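Putative calcium-regulated periplasmic protein (Bacteroides thetaiotaomicron, PDB 3DB7) is of unproven function but binds calcium ions and, as a PepSY-like protein, is probably a calcium-regulated component of the periplasm. Local coordinates at residues 13-16 with 17-21; 80-83 with 84-88. All coordinates share one frame; numbering follows the deposited sequence. Where two conformers were deposited one is given.

Contact 1. Residues 13-16 with 17-21; sequences MPQL and AQQFI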
HETATM    1  N   MSE A  13      15.591   5.347 -19.895  0.67  8.97           N
HETATM    2  CA  MSE A  13      15.232   4.342 -18.889  0.67  9.85           C
HETATM    3  C   MSE A  13      16.037   3.045 -19.050  0.67  9.69           C
HETATM    4  O   MSE A  13      16.479   2.686 -20.162  0.67  6.99           O
HETATM    5  CB  MSE A  13      13.721   3.996 -18.961  0.67 11.79           C
HETATM    6  CG  MSE A  13      12.779   5.197 -18.824  0.67 12.93           C
HETATM    7 SE   MSE A  13      10.904   4.800 -19.039  0.50 11.21          SE
HETATM    8  CE  MSE A  13      10.780   4.078 -17.252  0.67 10.63           C
ATOM      9  N   PRO A  14      16.190   2.277 -17.954  1.00 10.56           N
ATOM     10  CA  PRO A  14      16.851   0.975 -18.132  1.00 10.00           C
ATOM     11  C   PRO A  14      16.195   0.162 -19.241  1.00  8.88           C
ATOM     12  O   PRO A  14      14.983   0.225 -19.429  1.00 10.05           O
ATOM     13  CB  PRO A  14      16.622   0.276 -16.795  1.00 12.36           C
ATOM     14  CG  PRO A  14      16.473   1.432 -15.826  1.00 14.23           C
ATOM     15  CD  PRO A  14      15.726   2.495 -16.572  1.00 11.87           C
ATOM     16  N   GLN A  15      16.981  -0.661 -19.911  0.50  9.35           N
ATOM     17  CA  GLN A  15      16.445  -1.435 -21.027  0.50 10.90           C
ATOM     18  C   GLN A  15      15.366  -2.417 -20.578  0.50 11.00           C
ATOM     19  O   GLN A  15      14.436  -2.711 -21.327  0.50 10.45           O
ATOM     20  CB  GLN A  15      17.559  -2.162 -21.769  0.50 12.22           C
ATOM     21  CG  GLN A  15      17.080  -2.957 -22.966  0.50 18.74           C
ATOM     22  CD  GLN A  15      16.334  -2.127 -23.999  0.50 21.75           C
ATOM     23  OE1 GLN A  15      15.441  -2.634 -24.675  0.50 20.07           O
ATOM     24  NE2 GLN A  15      16.711  -0.864 -24.143  0.50 28.37           N
ATOM     25  N   LEU A  16      15.483  -2.940 -19.359  1.00  9.06           N
ATOM     26  CA  LEU A  16      14.464  -3.865 -18.845  1.00 11.44           C
ATOM     27  C   LEU A  16      13.130  -3.178 -18.769  1.00  9.17           C
ATOM     28  O   LEU A  16      12.087  -3.788 -19.021  1.00 11.07           O
ATOM     29  CB  LEU A  16      14.824  -4.448 -17.493  1.00 12.02           C
ATOM     30  CG  LEU A  16      15.818  -5.593 -17.515  1.00 18.08           C
ATOM     31  CD1 LEU A  16      16.296  -5.864 -16.068  1.00 16.90           C
ATOM     32  CD2 LEU A  16      15.098  -6.820 -18.137  1.00 21.06           C
ATOM     33  N   ALA A  17      13.153  -1.904 -18.421  1.00  9.16           N
ATOM     34  CA  ALA A  17      11.942  -1.094 -18.304  1.00  9.78           C
ATOM     35  C   ALA A  17      11.343  -0.736 -19.656  1.00  9.54           C
ATOM     36  O   ALA A  17      10.148  -0.857 -19.882  1.00  9.97           O
ATOM     37  CB  ALA A  17      12.195   0.202 -17.489  1.00  8.17           C
ATOM     38  N   GLN A  18      12.194  -0.373 -20.597  1.00  7.76           N
ATOM     39  CA  GLN A  18      11.795  -0.140 -21.979  1.00  9.46           C
ATOM     40  C   GLN A  18      11.143  -1.393 -22.566  1.00  8.28           C
ATOM     41  O   GLN A  18      10.101  -1.351 -23.250  1.00  9.51           O
ATOM     42  CB  GLN A  18      12.996   0.263 -22.813  1.00  8.58           C
ATOM     43  CG  GLN A  18      13.554   1.626 -22.431  1.00  8.58           C
ATOM     44  CD  GLN A  18      14.602   2.106 -23.380  1.00  8.60           C
ATOM     45  OE1 GLN A  18      14.338   2.211 -24.578  1.00 10.67           O
ATOM     46  NE2 GLN A  18      15.834   2.323 -22.891  1.00  9.61           N
ATOM     47  N   GLN A  19      11.712  -2.544 -22.270  1.00  9.61           N
ATOM     48  CA  GLN A  19      11.145  -3.800 -22.780  1.00 10.83           C
ATOM     49  C   GLN A  19       9.785  -4.096 -22.147  1.00  9.84           C
ATOM     50  O   GLN A  19       8.867  -4.528 -22.818  1.00 10.43           O
ATOM     51  CB  GLN A  19      12.104  -4.963 -22.528  1.00 11.42           C
ATOM     52  CG  GLN A  19      13.389  -4.947 -23.417  1.00 16.62           C
ATOM     53  CD  GLN A  19      14.573  -5.693 -22.814  1.00 22.83           C
ATOM     54  OE1 GLN A  19      15.728  -5.456 -23.200  1.00 28.98           O
ATOM     55  NE2 GLN A  19      14.303  -6.563 -21.854  1.00 23.41           N
ATOM     56  N   PHE A  20       9.655  -3.796 -20.871  1.00  9.36           N
ATOM     57  CA  PHE A  20       8.410  -4.051 -20.171  1.00  8.74           C
ATOM     58  C   PHE A  20       7.272  -3.231 -20.765  1.00 10.17           C
ATOM     59  O   PHE A  20       6.159  -3.701 -20.950  1.00  9.84           O
ATOM     60  CB  PHE A  20       8.599  -3.755 -18.689  1.00  9.48           C
ATOM     61  CG  PHE A  20       7.411  -4.117 -17.820  1.00  9.72           C
ATOM     62  CD1 PHE A  20       7.319  -5.363 -17.284  1.00 12.79           C
ATOM     63  CD2 PHE A  20       6.463  -3.185 -17.490  1.00 13.22           C
ATOM     64  CE1 PHE A  20       6.255  -5.687 -16.443  1.00 13.29           C
ATOM     65  CE2 PHE A  20       5.399  -3.536 -16.612  1.00 11.30           C
ATOM     66  CZ  PHE A  20       5.338  -4.792 -16.122  1.00 13.03           C
ATOM     67  N   ILE A  21       7.548  -1.963 -21.044  1.00  9.50           N
ATOM     68  CA  ILE A  21       6.561  -1.037 -21.634  1.00 11.16           C
ATOM     69  C   ILE A  21       6.097  -1.548 -22.997  1.00 10.51           C
ATOM     70  O   ILE A  21       4.936  -1.586 -23.303  1.00 11.54           O
ATOM     71  CB  ILE A  21       7.193   0.415 -21.729  1.00 12.32           C
ATOM     72  CG1 ILE A  21       7.412   0.986 -20.309  1.00 15.15           C
ATOM     73  CG2 ILE A  21       6.322   1.367 -22.594  1.00 14.59           C
ATOM     74  CD1 ILE A  21       8.315   2.145 -20.344  1.00 16.30           C
TER
HETATM   75  O   HOH W   1      15.865   1.085 -26.482  1.00 21.61           O
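With CG set opposite its own carbonyl carbon (chi1 -67°) and the chain extended beyond it, Gln18 runs back past the start of its helix to Met13, where NE2 donates to Met13 O over 2.8 Å. The N-H points well at its acceptor (160°), and Met13 O lies close to the Gln18 amide plane, though NE2 is tilted out of the carbonyl plane of Met13. Since the backbone N of Gln18 also bonds to Pro14 O at 3.1 Å, this one residue grips two successive carbonyls ahead of the helix. Pro14 occupies the N-cap position; its carbonyl receives a second, weak bond from Ala17 N. Gln15 takes the other first torsion, CG opposite the backbone N, and a bend at chi2 (57°) turns its amide toward that of Gln18. The two side chains cross at roughly a right angle, and a water joins them, donating to Gln18 OE1 at 2.7 Å and accepting from Gln15 NE2 at 3.2 Å. Gln18 is thereby held at both ends of its amide, which fixes the rotation of the group. On the buried side the SE atom of Met13, a selenomethionine, meets Ile21 CD1 at 3.9 Å, and the bend at chi3 turns CE to the methyl of Ala17, CE to CB being 4.1 Å. From there helix 15-24 takes up regular bonds, Gln19 N to Gln15 O and Phe20 N to Leu16 O. Farther round the helix, Phe20 packs its ring against His24 and Trp62. Met13, Ala17 and Ile21 rest together on Phe56 of strand 53-56, while Tyr44 of strand 41-48 meets Met13 and Pro14 and Val46 meets Ile21, which seats the helix start on the antiparallel sheet.

Contact 2. Residues 80-83 with 84-88; sequences AIQK and YVTTN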
ATOM      1  N   ALA A  80      -0.623 -17.621  -9.366  1.00 10.38           N
ATOM      2  CA  ALA A  80      -1.306 -18.020  -8.135  1.00 10.16           C
ATOM      3  C   ALA A  80      -2.159 -16.865  -7.616  1.00  9.57           C
ATOM      4  O   ALA A  80      -3.243 -17.052  -7.078  1.00 10.92           O
ATOM      5  CB  ALA A  80      -0.319 -18.425  -7.016  1.00 10.67           C
ATOM      6  N   ILE A  81      -1.700 -15.639  -7.860  1.00 10.59           N
ATOM      7  CA  ILE A  81      -2.467 -14.461  -7.393  1.00  9.19           C
ATOM      8  C   ILE A  81      -3.705 -14.272  -8.307  1.00  9.21           C
ATOM      9  O   ILE A  81      -4.817 -14.032  -7.861  1.00  9.05           O
ATOM     10  CB  ILE A  81      -1.604 -13.215  -7.363  1.00 11.68           C
ATOM     11  CG1 ILE A  81      -0.563 -13.357  -6.242  1.00 10.76           C
ATOM     12  CG2 ILE A  81      -2.440 -11.940  -7.188  1.00 11.24           C
ATOM     13  CD1 ILE A  81       0.494 -12.200  -6.129  1.00 13.52           C
ATOM     14  N   GLN A  82      -3.516 -14.471  -9.609  1.00  8.96           N
ATOM     15  CA  GLN A  82      -4.611 -14.347 -10.583  1.00  9.91           C
ATOM     16  C   GLN A  82      -5.709 -15.371 -10.290  1.00  9.56           C
ATOM     17  O   GLN A  82      -6.903 -15.104 -10.351  1.00  9.24           O
ATOM     18  CB  GLN A  82      -4.052 -14.478 -11.989  1.00 10.48           C
ATOM     19  CG  GLN A  82      -5.104 -14.523 -13.070  1.00 10.54           C
ATOM     20  CD  GLN A  82      -5.887 -13.236 -13.258  1.00 10.05           C
ATOM     21  OE1 GLN A  82      -5.744 -12.262 -12.483  1.00 12.16           O
ATOM     22  NE2 GLN A  82      -6.751 -13.227 -14.277  1.00  9.01           N
ATOM     23  N   LYS A  83      -5.292 -16.575  -9.892  1.00  7.47           N
ATOM     24  CA  LYS A  83      -6.243 -17.600  -9.553  1.00  8.30           C
ATOM     25  C   LYS A  83      -6.973 -17.240  -8.282  1.00  7.57           C
ATOM     26  O   LYS A  83      -8.172 -17.394  -8.246  1.00  8.67           O
ATOM     27  CB  LYS A  83      -5.614 -18.985  -9.411  1.00  9.65           C
ATOM     28  CG  LYS A  83      -6.626 -20.060  -9.094  1.00  8.41           C
ATOM     29  CD  LYS A  83      -6.097 -21.442  -9.214  1.00  8.57           C
ATOM     30  CE  LYS A  83      -7.078 -22.444  -8.729  1.00 10.66           C
ATOM     31  NZ  LYS A  83      -6.595 -23.893  -8.879  1.00  8.56           N
ATOM     32  N   TYR A  84      -6.272 -16.738  -7.251  1.00  7.84           N
ATOM     33  CA  TYR A  84      -6.951 -16.338  -6.022  1.00  8.78           C
ATOM     34  C   TYR A  84      -8.004 -15.259  -6.312  1.00  8.37           C
ATOM     35  O   TYR A  84      -9.129 -15.299  -5.810  1.00  8.50           O
ATOM     36  CB  TYR A  84      -5.913 -15.828  -4.958  1.00  9.57           C
ATOM     37  CG  TYR A  84      -6.509 -15.621  -3.618  1.00  9.48           C
ATOM     38  CD1 TYR A  84      -6.559 -16.655  -2.737  1.00 10.05           C
ATOM     39  CD2 TYR A  84      -7.140 -14.419  -3.292  1.00 11.69           C
ATOM     40  CE1 TYR A  84      -7.209 -16.529  -1.542  1.00 10.32           C
ATOM     41  CE2 TYR A  84      -7.740 -14.289  -2.085  1.00 11.79           C
ATOM     42  CZ  TYR A  84      -7.781 -15.355  -1.220  1.00 11.91           C
ATOM     43  OH  TYR A  84      -8.476 -15.279  -0.008  1.00 14.17           O
ATOM     44  N   VAL A  85      -7.609 -14.279  -7.107  1.00  7.55           N
ATOM     45  CA  VAL A  85      -8.495 -13.152  -7.397  1.00  7.58           C
ATOM     46  C   VAL A  85      -9.714 -13.586  -8.200  1.00  8.02           C
ATOM     47  O   VAL A  85     -10.845 -13.278  -7.874  1.00  9.91           O
ATOM     48  CB  VAL A  85      -7.766 -11.986  -8.082  1.00  8.66           C
ATOM     49  CG1 VAL A  85      -8.769 -10.973  -8.595  1.00 10.79           C
ATOM     50  CG2 VAL A  85      -6.694 -11.341  -7.143  1.00  9.36           C
ATOM     51  N   THR A  86      -9.480 -14.341  -9.246  1.00  7.75           N
ATOM     52  CA  THR A  86     -10.582 -14.776 -10.100  1.00  9.23           C
ATOM     53  C   THR A  86     -11.500 -15.812  -9.470  1.00  9.34           C
ATOM     54  O   THR A  86     -12.633 -15.949  -9.861  1.00  8.47           O
ATOM     55  CB  THR A  86     -10.088 -15.234 -11.465  1.00  9.09           C
ATOM     56  OG1 THR A  86      -9.153 -16.308 -11.331  1.00  8.84           O
ATOM     57  CG2 THR A  86      -9.462 -14.092 -12.214  1.00 10.16           C
ATOM     58  N   THR A  87     -11.006 -16.523  -8.471  1.00  7.78           N
ATOM     59  CA  THR A  87     -11.836 -17.442  -7.666  1.00  9.84           C
ATOM     60  C   THR A  87     -12.697 -16.676  -6.677  1.00  9.14           C
ATOM     61  O   THR A  87     -13.909 -16.888  -6.594  1.00 11.65           O
ATOM     62  CB  THR A  87     -10.965 -18.421  -6.873  1.00  8.35           C
ATOM     63  OG1 THR A  87     -10.195 -19.219  -7.788  1.00  9.51           O
ATOM     64  CG2 THR A  87     -11.842 -19.327  -5.939  1.00 11.69           C
ATOM     65  N   ASN A  88     -12.099 -15.793  -5.901  1.00  9.19           N
ATOM     66  CA  ASN A  88     -12.766 -15.227  -4.728  1.00  9.00           C
ATOM     67  C   ASN A  88     -13.412 -13.886  -4.968  1.00 11.82           C
ATOM     68  O   ASN A  88     -14.292 -13.461  -4.190  1.00 12.06           O
ATOM     69  CB  ASN A  88     -11.750 -15.112  -3.576  1.00  9.43           C
ATOM     70  CG  ASN A  88     -11.308 -16.464  -3.112  1.00 12.10           C
ATOM     71  OD1 ASN A  88     -12.146 -17.217  -2.609  1.00 15.07           O
ATOM     72  ND2 ASN A  88     -10.040 -16.839  -3.351  1.00 10.75           N
TER
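Ala80 O accepts the backbone N-H of Tyr84 at 3.1 Å, the first of four i to i+4 backbone bonds that join residues 80-83 to the turn that follows. Ile81 follows with its carbonyl bonded to Val85 N, while its CG2 touches Val85 CG2 at 4.3 Å. This apolar pair belongs to the face turned to the sheet: Ile81 meets Tyr104, Val106 and Phe116, and Val85 meets Leu108 and Leu114. At Gln82 the polar side begins. Its carbonyl oxygen takes both Thr86 N and the hydroxyl Thr86 OG1, the latter at 2.7 Å, from opposite faces of the carbonyl plane. The hydroxyl gets there because OG1 sits between the backbone N and the carbonyl carbon of Thr86 (chi1 58°), an arrangement that also points the Thr86 methyl at the Gln82 amide, CG2 to NE2 being 3.5 Å. Lys83 O is gripped in the same double manner by Thr87, whose OG1 lies 2.8 Å away and above the carbonyl plane, yet Thr87 reaches it with OG1 opposite its own carbonyl carbon (chi1 -61°). Beyond the aliphatic start of its chain, where CG passes Thr87 OG1, Lys83 extends away from the helix. Two neighbouring threonines thus return their hydroxyls to the backbone by different rotamers. Each hydroxyl proton is spent within the helix, and each of the two carbonyls close to its C-terminal end is satisfied twice over, which probably strengthens their polarisation.

How the contacts relate
Neither contact closes a loop: in each, the two segments are consecutive, and the touching side chains lie a few residues apart along one helix. From the N terminus, contact 1 comes first, at the start of helix 15-24 after strand 6-8. The chain then runs through the four strands from 30-38 to 62-66 before contact 2 forms on helix 79-88, ahead of the last four strands. The contacts are therefore in series, neither nesting nor crossing. The centres of contact 1 and contact 2 are about 27 Å apart, on opposite sides of the chain's centre. Contact 1 packs against strands 41-48 and 53-56, contact 2 against 103-108, 113-117 and 122-126, so each helix serves a different part of the antiparallel sheet.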